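PDB 2ZTS: KaiC domain-containing protein from Pyrococcus horikoshii, which probably binds ATP as a KaiC-like P-loop protein, assembling from six chains with ADP held between neighbouring subunits. Local coordinates for residues G25-G30 with R221-T226; A48-K53 with A136-I141; S143-A148 with L177-P182. All blocks are in the same frame, centred on the assembly; numbering follows the deposited sequence.

Interaction 1: G25-G30 with R221-T226; sequences GGFPEG and RKMRET. With ADP (adenosine-5'-diphosphate), chain D.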
loop_
_atom_site.group_PDB
_atom_site.type_symbol
_atom_site.label_atom_id
_atom_site.label_comp_id
_atom_site.label_asym_id
_atom_site.label_seq_id
_atom_site.Cartn_x
_atom_site.Cartn_y
_atom_site.Cartn_z
ATOM N N GLY C 25 13.395 5.294 38.026
ATOM C CA GLY C 25 14.766 5.700 38.351
ATOM C C GLY C 25 15.795 5.468 37.248
ATOM O O GLY C 25 16.928 5.933 37.352
ATOM N N GLY C 26 15.453 4.778 36.162
ATOM C CA GLY C 26 16.452 4.514 35.118
ATOM C C GLY C 26 16.262 3.204 34.419
ATOM O O GLY C 26 15.314 2.490 34.740
ATOM N N PHE C 27 17.114 2.922 33.417
ATOM C CA PHE C 27 17.037 1.688 32.660
ATOM C C PHE C 27 17.597 0.497 33.462
ATOM O O PHE C 27 18.736 0.578 33.949
ATOM C CB PHE C 27 17.860 1.754 31.372
ATOM C CG PHE C 27 17.577 2.920 30.505
ATOM C CD1 PHE C 27 16.378 3.000 29.782
ATOM C CD2 PHE C 27 18.529 3.917 30.330
ATOM C CE1 PHE C 27 16.132 4.062 28.915
ATOM C CE2 PHE C 27 18.265 5.009 29.445
ATOM C CZ PHE C 27 17.047 5.068 28.759
ATOM N N PRO C 28 16.876 -0.634 33.521
ATOM C CA PRO C 28 17.482 -1.842 34.085
ATOM C C PRO C 28 18.822 -2.083 33.414
ATOM O O PRO C 28 18.944 -2.102 32.168
ATOM C CB PRO C 28 16.489 -2.966 33.748
ATOM C CG PRO C 28 15.180 -2.329 33.498
ATOM C CD PRO C 28 15.482 -0.868 33.065
ATOM N N GLU C 29 19.836 -2.296 34.242
ATOM C CA GLU C 29 21.175 -2.611 33.762
ATOM C C GLU C 29 21.167 -3.777 32.779
ATOM O O GLU C 29 20.526 -4.784 32.990
ATOM C CB GLU C 29 22.103 -2.886 35.003
ATOM C CG GLU C 29 23.570 -3.056 34.674
ATOM C CD GLU C 29 24.478 -3.177 35.925
ATOM O OE1 GLU C 29 23.971 -3.124 37.087
ATOM O OE2 GLU C 29 25.720 -3.307 35.728
ATOM N N GLY C 30 21.883 -3.642 31.672
ATOM C CA GLY C 30 21.963 -4.708 30.705
ATOM C C GLY C 30 20.908 -4.625 29.570
ATOM O O GLY C 30 20.999 -5.402 28.622
ATOM N N ARG C 221 6.971 3.144 25.368
ATOM C CA ARG C 221 6.057 2.175 24.779
ATOM C C ARG C 221 6.242 0.825 25.460
ATOM O O ARG C 221 5.283 0.127 25.719
ATOM C CB ARG C 221 6.346 2.140 23.267
ATOM C CG ARG C 221 5.722 1.100 22.414
ATOM C CD ARG C 221 4.164 1.132 22.317
ATOM N NE ARG C 221 3.747 1.355 20.946
ATOM C CZ ARG C 221 3.232 0.441 20.123
ATOM N NH1 ARG C 221 3.018 -0.838 20.489
ATOM N NH2 ARG C 221 2.928 0.829 18.884
ATOM N N LYS C 222 7.488 0.517 25.825
ATOM C CA LYS C 222 7.887 -0.770 26.378
ATOM C C LYS C 222 9.143 -0.561 27.232
ATOM O O LYS C 222 10.069 0.157 26.833
ATOM C CB LYS C 222 8.213 -1.756 25.262
ATOM C CG LYS C 222 8.547 -3.139 25.734
ATOM C CD LYS C 222 8.807 -4.118 24.578
ATOM C CE LYS C 222 9.421 -5.375 25.152
ATOM N NZ LYS C 222 9.124 -6.604 24.449
HETATM N N MSE C 223 9.178 -1.146 28.418
HETATM C CA MSE C 223 10.454 -1.194 29.160
HETATM C C MSE C 223 10.417 -2.393 30.071
HETATM O O MSE C 223 9.587 -2.446 30.961
HETATM C CB MSE C 223 10.674 0.065 29.979
HETATM C CG MSE C 223 12.034 0.149 30.717
HETATM SE SE MSE C 223 13.520 0.228 29.394
HETATM C CE MSE C 223 12.915 1.881 28.427
ATOM N N ARG C 224 11.310 -3.346 29.855
ATOM C CA ARG C 224 11.268 -4.566 30.632
ATOM C C ARG C 224 11.524 -4.270 32.117
ATOM O O ARG C 224 12.136 -3.270 32.458
ATOM C CB ARG C 224 12.269 -5.585 30.091
ATOM C CG ARG C 224 13.764 -5.251 30.400
ATOM C CD ARG C 224 14.634 -6.503 30.653
ATOM N NE ARG C 224 16.030 -6.120 30.876
ATOM C CZ ARG C 224 17.101 -6.914 30.772
ATOM N NH1 ARG C 224 16.982 -8.212 30.513
ATOM N NH2 ARG C 224 18.304 -6.384 30.977
ATOM N N GLU C 225 10.976 -5.122 32.974
ATOM C CA GLU C 225 11.177 -5.059 34.431
ATOM C C GLU C 225 10.763 -3.729 35.022
ATOM O O GLU C 225 11.290 -3.329 36.029
ATOM C CB GLU C 225 12.663 -5.337 34.812
ATOM C CG GLU C 225 13.221 -6.674 34.348
ATOM C CD GLU C 225 14.758 -6.814 34.487
ATOM O OE1 GLU C 225 15.481 -6.596 33.474
ATOM O OE2 GLU C 225 15.260 -7.193 35.601
ATOM N N THR C 226 9.846 -3.010 34.397
ATOM C CA THR C 226 9.537 -1.687 34.876
ATOM C C THR C 226 8.071 -1.368 34.704
ATOM O O THR C 226 7.550 -1.514 33.617
ATOM C CB THR C 226 10.351 -0.651 34.061
ATOM O OG1 THR C 226 11.723 -1.030 34.002
ATOM C CG2 THR C 226 10.388 0.688 34.757
HETATM P PB ADP D . 5.321 -7.974 24.482
HETATM O O1B ADP D . 4.044 -7.993 23.692
HETATM O O2B ADP D . 6.357 -7.090 23.788
HETATM O O3B ADP D . 5.872 -9.371 24.455
HETATM P PA ADP D . 5.710 -7.865 27.301
HETATM O O1A ADP D . 4.902 -9.030 27.809
HETATM O O2A ADP D . 7.147 -8.118 26.925
HETATM O O3A ADP D . 5.031 -7.298 25.904
HETATM O "O5'" ADP D . 5.365 -6.696 28.317
HETATM C "C5'" ADP D . 6.375 -5.973 28.936
HETATM C "C4'" ADP D . 5.709 -4.779 29.567
HETATM O "O4'" ADP D . 5.099 -5.119 30.793
HETATM C "C3'" ADP D . 6.703 -3.661 29.809
HETATM O "O3'" ADP D . 6.740 -2.888 28.662
HETATM C "C2'" ADP D . 6.075 -2.970 30.972
HETATM O "O2'" ADP D . 5.148 -2.009 30.601
HETATM C "C1'" ADP D . 5.322 -4.067 31.704
HETATM N N9 ADP D . 6.152 -4.556 32.807
HETATM C C8 ADP D . 7.303 -5.315 32.711
HETATM N N7 ADP D . 7.748 -5.568 33.969
HETATM C C5 ADP D . 6.905 -4.964 34.832
HETATM C C6 ADP D . 6.925 -4.923 36.216
HETATM N N6 ADP D . 7.717 -5.789 36.845
HETATM N N1 ADP D . 5.898 -4.256 36.846
HETATM C C2 ADP D . 4.887 -3.625 36.097
HETATM N N3 ADP D . 4.882 -3.663 34.699
HETATM C C4 ADP D . 5.887 -4.331 34.110
#
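P28, at the end of the short strand 27-28, packs against the turn in which strand 214-223 ends, and the far side of that turn meets an ADP held by the P-loop of a neighbouring subunit, an inter-subunit nucleotide site of the KaiC-like P-loop fold. R221 and K222 both pair with V202 in a classic beta bulge. K222 runs beside the ribose and phosphates, its NZ donating to ADP O2B at 2.9 Å. An alanine here would probably leave ADP O2B without the lysine's charge and weaken the nucleotide's tie to this subunit. M223, a selenomethionine, uses its backbone N to hold ADP O3' at 3.0 Å. Its CG is anti to that N (chi1 -176°) and the chain then bends at chi2 and chi3, bringing CE near the plane of the F27 ring at its edge, 3.9 Å from F27 CD1. SE lies 5.4 Å from the ring centroid, a Met-aromatic contact. M223 also starts a type II beta turn that closes at T226. R224 approaches P28 mainly through its carbonyl O, 3.4 Å from P28 CG; its NE and E225 OE1 pair by charge alone, whereas NH1 forms a salt bridge with E77 of the neighbouring subunit. E225 sets OE1 3.8 Å from P28 CB. T226 OG1 donates to R224 O at 2.8 Å and sits 3.7 Å from P28 CG.

Interaction 2: A48-K53 with A136-I141; sequences AQFIYK and AKRLVI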
loop_
_atom_site.group_PDB
_atom_site.type_symbol
_atom_site.label_atom_id
_atom_site.label_comp_id
_atom_site.label_asym_id
_atom_site.label_seq_id
_atom_site.Cartn_x
_atom_site.Cartn_y
_atom_site.Cartn_z
ATOM N N ALA C 48 23.279 10.891 22.703
ATOM C CA ALA C 48 24.527 11.523 23.047
ATOM C C ALA C 48 24.492 11.951 24.509
ATOM O O ALA C 48 25.495 11.810 25.211
ATOM C CB ALA C 48 24.804 12.663 22.170
ATOM N N GLN C 49 23.348 12.472 24.940
ATOM C CA GLN C 49 23.165 12.910 26.298
ATOM C C GLN C 49 23.363 11.746 27.272
ATOM O O GLN C 49 24.017 11.888 28.326
ATOM C CB GLN C 49 21.769 13.531 26.467
ATOM C CG GLN C 49 21.637 14.527 27.611
ATOM C CD GLN C 49 20.402 15.410 27.459
ATOM O OE1 GLN C 49 20.030 15.734 26.338
ATOM N NE2 GLN C 49 19.739 15.753 28.574
ATOM N N PHE C 50 22.828 10.586 26.897
ATOM C CA PHE C 50 22.952 9.365 27.678
ATOM C C PHE C 50 24.422 9.029 27.875
ATOM O O PHE C 50 24.805 8.667 28.980
ATOM C CB PHE C 50 22.198 8.218 26.972
ATOM C CG PHE C 50 22.444 6.807 27.516
ATOM C CD1 PHE C 50 21.904 6.393 28.730
ATOM C CD2 PHE C 50 23.028 5.854 26.740
ATOM C CE1 PHE C 50 22.042 5.099 29.173
ATOM C CE2 PHE C 50 23.158 4.517 27.191
ATOM C CZ PHE C 50 22.656 4.158 28.393
ATOM N N ILE C 51 25.223 9.056 26.812
ATOM C CA ILE C 51 26.632 8.693 26.916
ATOM C C ILE C 51 27.404 9.784 27.650
ATOM O O ILE C 51 28.165 9.503 28.577
ATOM C CB ILE C 51 27.286 8.487 25.545
ATOM C CG1 ILE C 51 26.681 7.299 24.803
ATOM C CG2 ILE C 51 28.801 8.228 25.679
ATOM C CD1 ILE C 51 26.809 5.985 25.500
ATOM N N TYR C 52 27.168 11.028 27.247
ATOM C CA TYR C 52 27.898 12.148 27.800
ATOM C C TYR C 52 27.608 12.365 29.277
ATOM O O TYR C 52 28.536 12.579 30.055
ATOM C CB TYR C 52 27.589 13.427 27.088
ATOM C CG TYR C 52 28.441 14.566 27.581
ATOM C CD1 TYR C 52 29.763 14.641 27.220
ATOM C CD2 TYR C 52 27.929 15.553 28.418
ATOM C CE1 TYR C 52 30.599 15.688 27.702
ATOM C CE2 TYR C 52 28.760 16.621 28.899
ATOM C CZ TYR C 52 30.086 16.673 28.530
ATOM O OH TYR C 52 30.955 17.689 28.958
ATOM N N LYS C 53 26.332 12.354 29.640
ATOM C CA LYS C 53 25.948 12.473 31.031
ATOM C C LYS C 53 26.327 11.213 31.825
ATOM O O LYS C 53 26.681 11.289 32.994
ATOM C CB LYS C 53 24.458 12.751 31.203
ATOM C CG LYS C 53 24.034 14.118 30.757
ATOM C CD LYS C 53 24.826 15.212 31.482
ATOM C CE LYS C 53 24.160 16.567 31.459
ATOM N NZ LYS C 53 25.112 17.607 31.922
ATOM N N ALA C 136 33.270 -0.062 29.318
ATOM C CA ALA C 136 32.069 0.726 29.063
ATOM C C ALA C 136 30.905 0.106 29.840
ATOM O O ALA C 136 30.768 -1.092 29.899
ATOM C CB ALA C 136 31.764 0.717 27.557
ATOM N N LYS C 137 30.094 0.927 30.479
ATOM C CA LYS C 137 28.825 0.452 30.957
ATOM C C LYS C 137 27.663 0.932 30.019
ATOM O O LYS C 137 26.543 0.480 30.188
ATOM C CB LYS C 137 28.612 0.861 32.425
ATOM C CG LYS C 137 29.482 0.092 33.450
ATOM C CD LYS C 137 29.730 0.935 34.680
ATOM C CE LYS C 137 30.058 0.132 35.975
ATOM N NZ LYS C 137 29.446 0.839 37.181
ATOM N N ARG C 138 27.942 1.820 29.062
ATOM C CA ARG C 138 26.919 2.431 28.222
ATOM C C ARG C 138 27.337 2.334 26.761
ATOM O O ARG C 138 28.519 2.439 26.439
ATOM C CB ARG C 138 26.738 3.871 28.627
ATOM C CG ARG C 138 25.951 4.080 29.887
ATOM C CD ARG C 138 25.674 5.531 30.211
ATOM N NE ARG C 138 25.363 5.628 31.635
ATOM C CZ ARG C 138 24.430 6.383 32.181
ATOM N NH1 ARG C 138 23.691 7.199 31.468
ATOM N NH2 ARG C 138 24.237 6.343 33.500
ATOM N N LEU C 139 26.385 2.110 25.873
ATOM C CA LEU C 139 26.676 1.929 24.443
ATOM C C LEU C 139 25.553 2.555 23.599
ATOM O O LEU C 139 24.401 2.428 23.950
ATOM C CB LEU C 139 26.831 0.436 24.118
ATOM C CG LEU C 139 27.003 0.082 22.626
ATOM C CD1 LEU C 139 28.228 0.716 21.987
ATOM C CD2 LEU C 139 27.030 -1.461 22.473
ATOM N N VAL C 140 25.893 3.212 22.514
ATOM C CA VAL C 140 24.912 3.759 21.559
ATOM C C VAL C 140 25.333 3.315 20.167
ATOM O O VAL C 140 26.512 3.350 19.861
ATOM C CB VAL C 140 24.889 5.294 21.605
ATOM C CG1 VAL C 140 24.220 5.885 20.381
ATOM C CG2 VAL C 140 24.189 5.772 22.856
ATOM N N ILE C 141 24.381 2.865 19.357
ATOM C CA ILE C 141 24.576 2.657 17.938
ATOM C C ILE C 141 23.554 3.537 17.253
ATOM O O ILE C 141 22.354 3.282 17.280
ATOM C CB ILE C 141 24.431 1.167 17.553
ATOM C CG1 ILE C 141 25.433 0.310 18.410
ATOM C CG2 ILE C 141 24.610 0.981 16.036
ATOM C CD1 ILE C 141 25.554 -1.149 18.015
#
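R138 reaches from its strand across the ring of F50 to the backbone of helix 43-58. Its CB starts the contact in the angle between two side chains, 3.8 Å from I51 CD1 and at similar range from F50 CE2. CG lies anti to the carbonyl carbon (chi1 -77°) and rests near the ring's rim, with R138 CG 3.6 Å from F50 CZ. From there the chain is extended to NE, which carries CD over one face of the ring, 3.9 Å from its centroid and offset toward the rim, in a CH-pi contact. The guanidinium beyond is turned 37° from the ring plane. At the tip, NH1 donates to F50 O at 3.1 Å, a somewhat bent bond with the oxygen tilted out of the guanidinium plane, and it also bonds to the carbonyl O of K13. NH2 forms a salt bridge with E60, so the buried charge has both an acidic mate and carbonyl oxygens around it.

The helix is the one that follows the P-loop in this nucleotide-binding fold, and it packs on the parallel part of the central sheet; the axes of helix 48-53 and strand 138-141 approach to 8.5 Å and run roughly antiparallel (153°). Two residues along, on the same side of the strand, V140 also points to the helix. Its CG2 meets I51 CG1 at 3.5 Å, and also comes to the edge of the F50 ring, 4.1 Å from F50 CD2. With F50 CG anti to the backbone N, the ring leaves the helix toward the strand and meets both residues; beyond it the ring touches T174 and I176 of the adjacent strand 174-179. I51 CD1 touches both V140 CG2 and R138 CB.

Interaction 3: S143-A148 with L177-P182; sequences SIPSIA and LTTEAP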
loop_
_atom_site.group_PDB
_atom_site.type_symbol
_atom_site.label_atom_id
_atom_site.label_comp_id
_atom_site.label_asym_id
_atom_site.label_seq_id
_atom_site.Cartn_x
_atom_site.Cartn_y
_atom_site.Cartn_z
ATOM N N SER C 143 23.130 4.685 13.636
ATOM C CA SER C 143 21.788 4.201 13.788
ATOM C C SER C 143 21.725 2.909 13.014
ATOM O O SER C 143 22.624 2.590 12.210
ATOM C CB SER C 143 20.838 5.206 13.136
ATOM O OG SER C 143 20.973 5.136 11.706
ATOM N N ILE C 144 20.673 2.136 13.259
ATOM C CA ILE C 144 20.435 0.960 12.452
ATOM C C ILE C 144 20.250 1.236 10.933
ATOM O O ILE C 144 20.792 0.520 10.118
ATOM C CB ILE C 144 19.273 0.141 13.066
ATOM C CG1 ILE C 144 19.772 -0.505 14.375
ATOM C CG2 ILE C 144 18.789 -0.919 12.138
ATOM C CD1 ILE C 144 18.624 -1.039 15.152
ATOM N N PRO C 145 19.459 2.204 10.527
ATOM C CA PRO C 145 19.393 2.505 9.073
ATOM C C PRO C 145 20.762 2.895 8.484
ATOM O O PRO C 145 20.986 2.586 7.351
ATOM C CB PRO C 145 18.447 3.706 8.995
ATOM C CG PRO C 145 17.664 3.675 10.247
ATOM C CD PRO C 145 18.546 3.052 11.323
ATOM N N SER C 146 21.650 3.528 9.256
ATOM C CA SER C 146 22.945 3.950 8.765
ATOM C C SER C 146 23.781 2.704 8.420
ATOM O O SER C 146 24.539 2.711 7.412
ATOM C CB SER C 146 23.680 4.872 9.759
ATOM O OG SER C 146 24.163 4.173 10.969
ATOM N N ILE C 147 23.620 1.633 9.211
ATOM C CA ILE C 147 24.272 0.368 8.932
ATOM C C ILE C 147 23.650 -0.265 7.681
ATOM O O ILE C 147 24.330 -0.717 6.785
ATOM C CB ILE C 147 24.165 -0.638 10.107
ATOM C CG1 ILE C 147 24.849 -0.118 11.383
ATOM C CG2 ILE C 147 24.705 -1.986 9.673
ATOM C CD1 ILE C 147 24.571 -1.010 12.625
ATOM N N ALA C 148 22.345 -0.369 7.669
ATOM C CA ALA C 148 21.659 -1.045 6.614
ATOM C C ALA C 148 21.940 -0.420 5.266
ATOM O O ALA C 148 22.141 -1.151 4.280
ATOM C CB ALA C 148 20.105 -1.070 6.886
ATOM N N LEU C 177 19.878 1.811 20.789
ATOM C CA LEU C 177 19.951 1.681 19.336
ATOM C C LEU C 177 18.911 2.604 18.781
ATOM O O LEU C 177 17.776 2.645 19.283
ATOM C CB LEU C 177 19.579 0.257 18.866
ATOM C CG LEU C 177 20.260 -0.922 19.569
ATOM C CD1 LEU C 177 19.634 -2.233 19.194
ATOM C CD2 LEU C 177 21.734 -0.926 19.197
ATOM N N THR C 178 19.261 3.333 17.739
ATOM C CA THR C 178 18.326 4.271 17.137
ATOM C C THR C 178 17.873 3.754 15.811
ATOM O O THR C 178 18.663 3.110 15.104
ATOM C CB THR C 178 18.934 5.648 16.968
ATOM O OG1 THR C 178 19.947 5.626 15.961
ATOM C CG2 THR C 178 19.658 6.074 18.258
ATOM N N THR C 179 16.603 3.999 15.494
ATOM C CA THR C 179 16.086 3.736 14.163
ATOM C C THR C 179 15.070 4.815 13.781
ATOM O O THR C 179 14.644 5.613 14.621
ATOM C CB THR C 179 15.536 2.330 14.068
ATOM O OG1 THR C 179 15.200 2.016 12.707
ATOM C CG2 THR C 179 14.232 2.199 14.794
ATOM N N GLU C 180 14.742 4.892 12.491
ATOM C CA GLU C 180 13.933 6.001 12.002
ATOM C C GLU C 180 12.840 5.565 11.021
ATOM O O GLU C 180 13.182 5.076 9.945
ATOM C CB GLU C 180 14.870 7.004 11.349
ATOM C CG GLU C 180 14.232 8.307 10.821
ATOM C CD GLU C 180 15.294 9.379 10.476
ATOM O OE1 GLU C 180 16.078 9.794 11.402
ATOM O OE2 GLU C 180 15.316 9.811 9.284
ATOM N N ALA C 181 11.576 5.716 11.445
ATOM C CA ALA C 181 10.326 5.752 10.616
ATOM C C ALA C 181 9.397 6.996 10.943
ATOM O O ALA C 181 9.473 7.532 12.058
ATOM C CB ALA C 181 9.508 4.501 10.879
ATOM N N PRO C 182 8.489 7.404 10.030
ATOM C CA PRO C 182 7.698 8.650 10.228
ATOM C C PRO C 182 6.865 8.780 11.527
ATOM O O PRO C 182 5.761 8.228 11.663
ATOM C CB PRO C 182 6.770 8.711 8.970
ATOM C CG PRO C 182 6.722 7.264 8.370
ATOM C CD PRO C 182 8.146 6.741 8.733
#
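I144 and S143 join the start of helix 144-149 to the neighbouring strand 174-179, just after strand 138-142 of the P-loop NTPase core has delivered the magnesium-binding D142. Of the backbone hydrogen bonds, I144 N to T178 O crosses the contact at 2.9 Å and is nearly straight, at 166° on the hydrogen. A capping bond sets the helix start: S143, preceded by a cis peptide bond, is the N-cap. Its OG lies between the backbone N and the carbonyl carbon (chi1 72°) and accepts from S146 N at 3.0 Å, while it also bonds to E68.

Apolar packing is carried by I144, whose CD1 meets L177 CB at 4.0 Å. The ring of P145 makes van der Waals contact with T179, crossing it at about a right angle with P145 CD 3.8 Å from T179 OG1. That hydroxyl is itself bonded to E195. Polar side chains tie the strand end to the nucleotide-binding site: E180 makes a salt bridge to K43 of the P-loop and a hydrogen bond to T39, and T178 OG1 bonds to D142 OD2 while lying only 3.0 Å from S143 CB.

How the interactions relate
All three contacts are largely buried and each reaches the same central sheet, yet their chemistry follows their place. Interaction 2 lies nearest the chain's centre and is a helix-on-sheet packing with one buried arginine. Interaction 1, farther out, faces a neighbouring subunit and its ADP, so charged and backbone groups take over on that side. Interaction 3, beside the chain's own nucleotide-binding residues, combines one backbone hydrogen bond across the contact with packing, beside a capped helix start. F27 CE2 touches F50 CE1 at 3.8 Å, linking interactions 1 and 2. Interactions 2 and 3 use neighbouring strands, 138-142 and 174-179, where I141 O and T178 N probably bond at 3.1 Å. Interactions 1 and 3 do not touch.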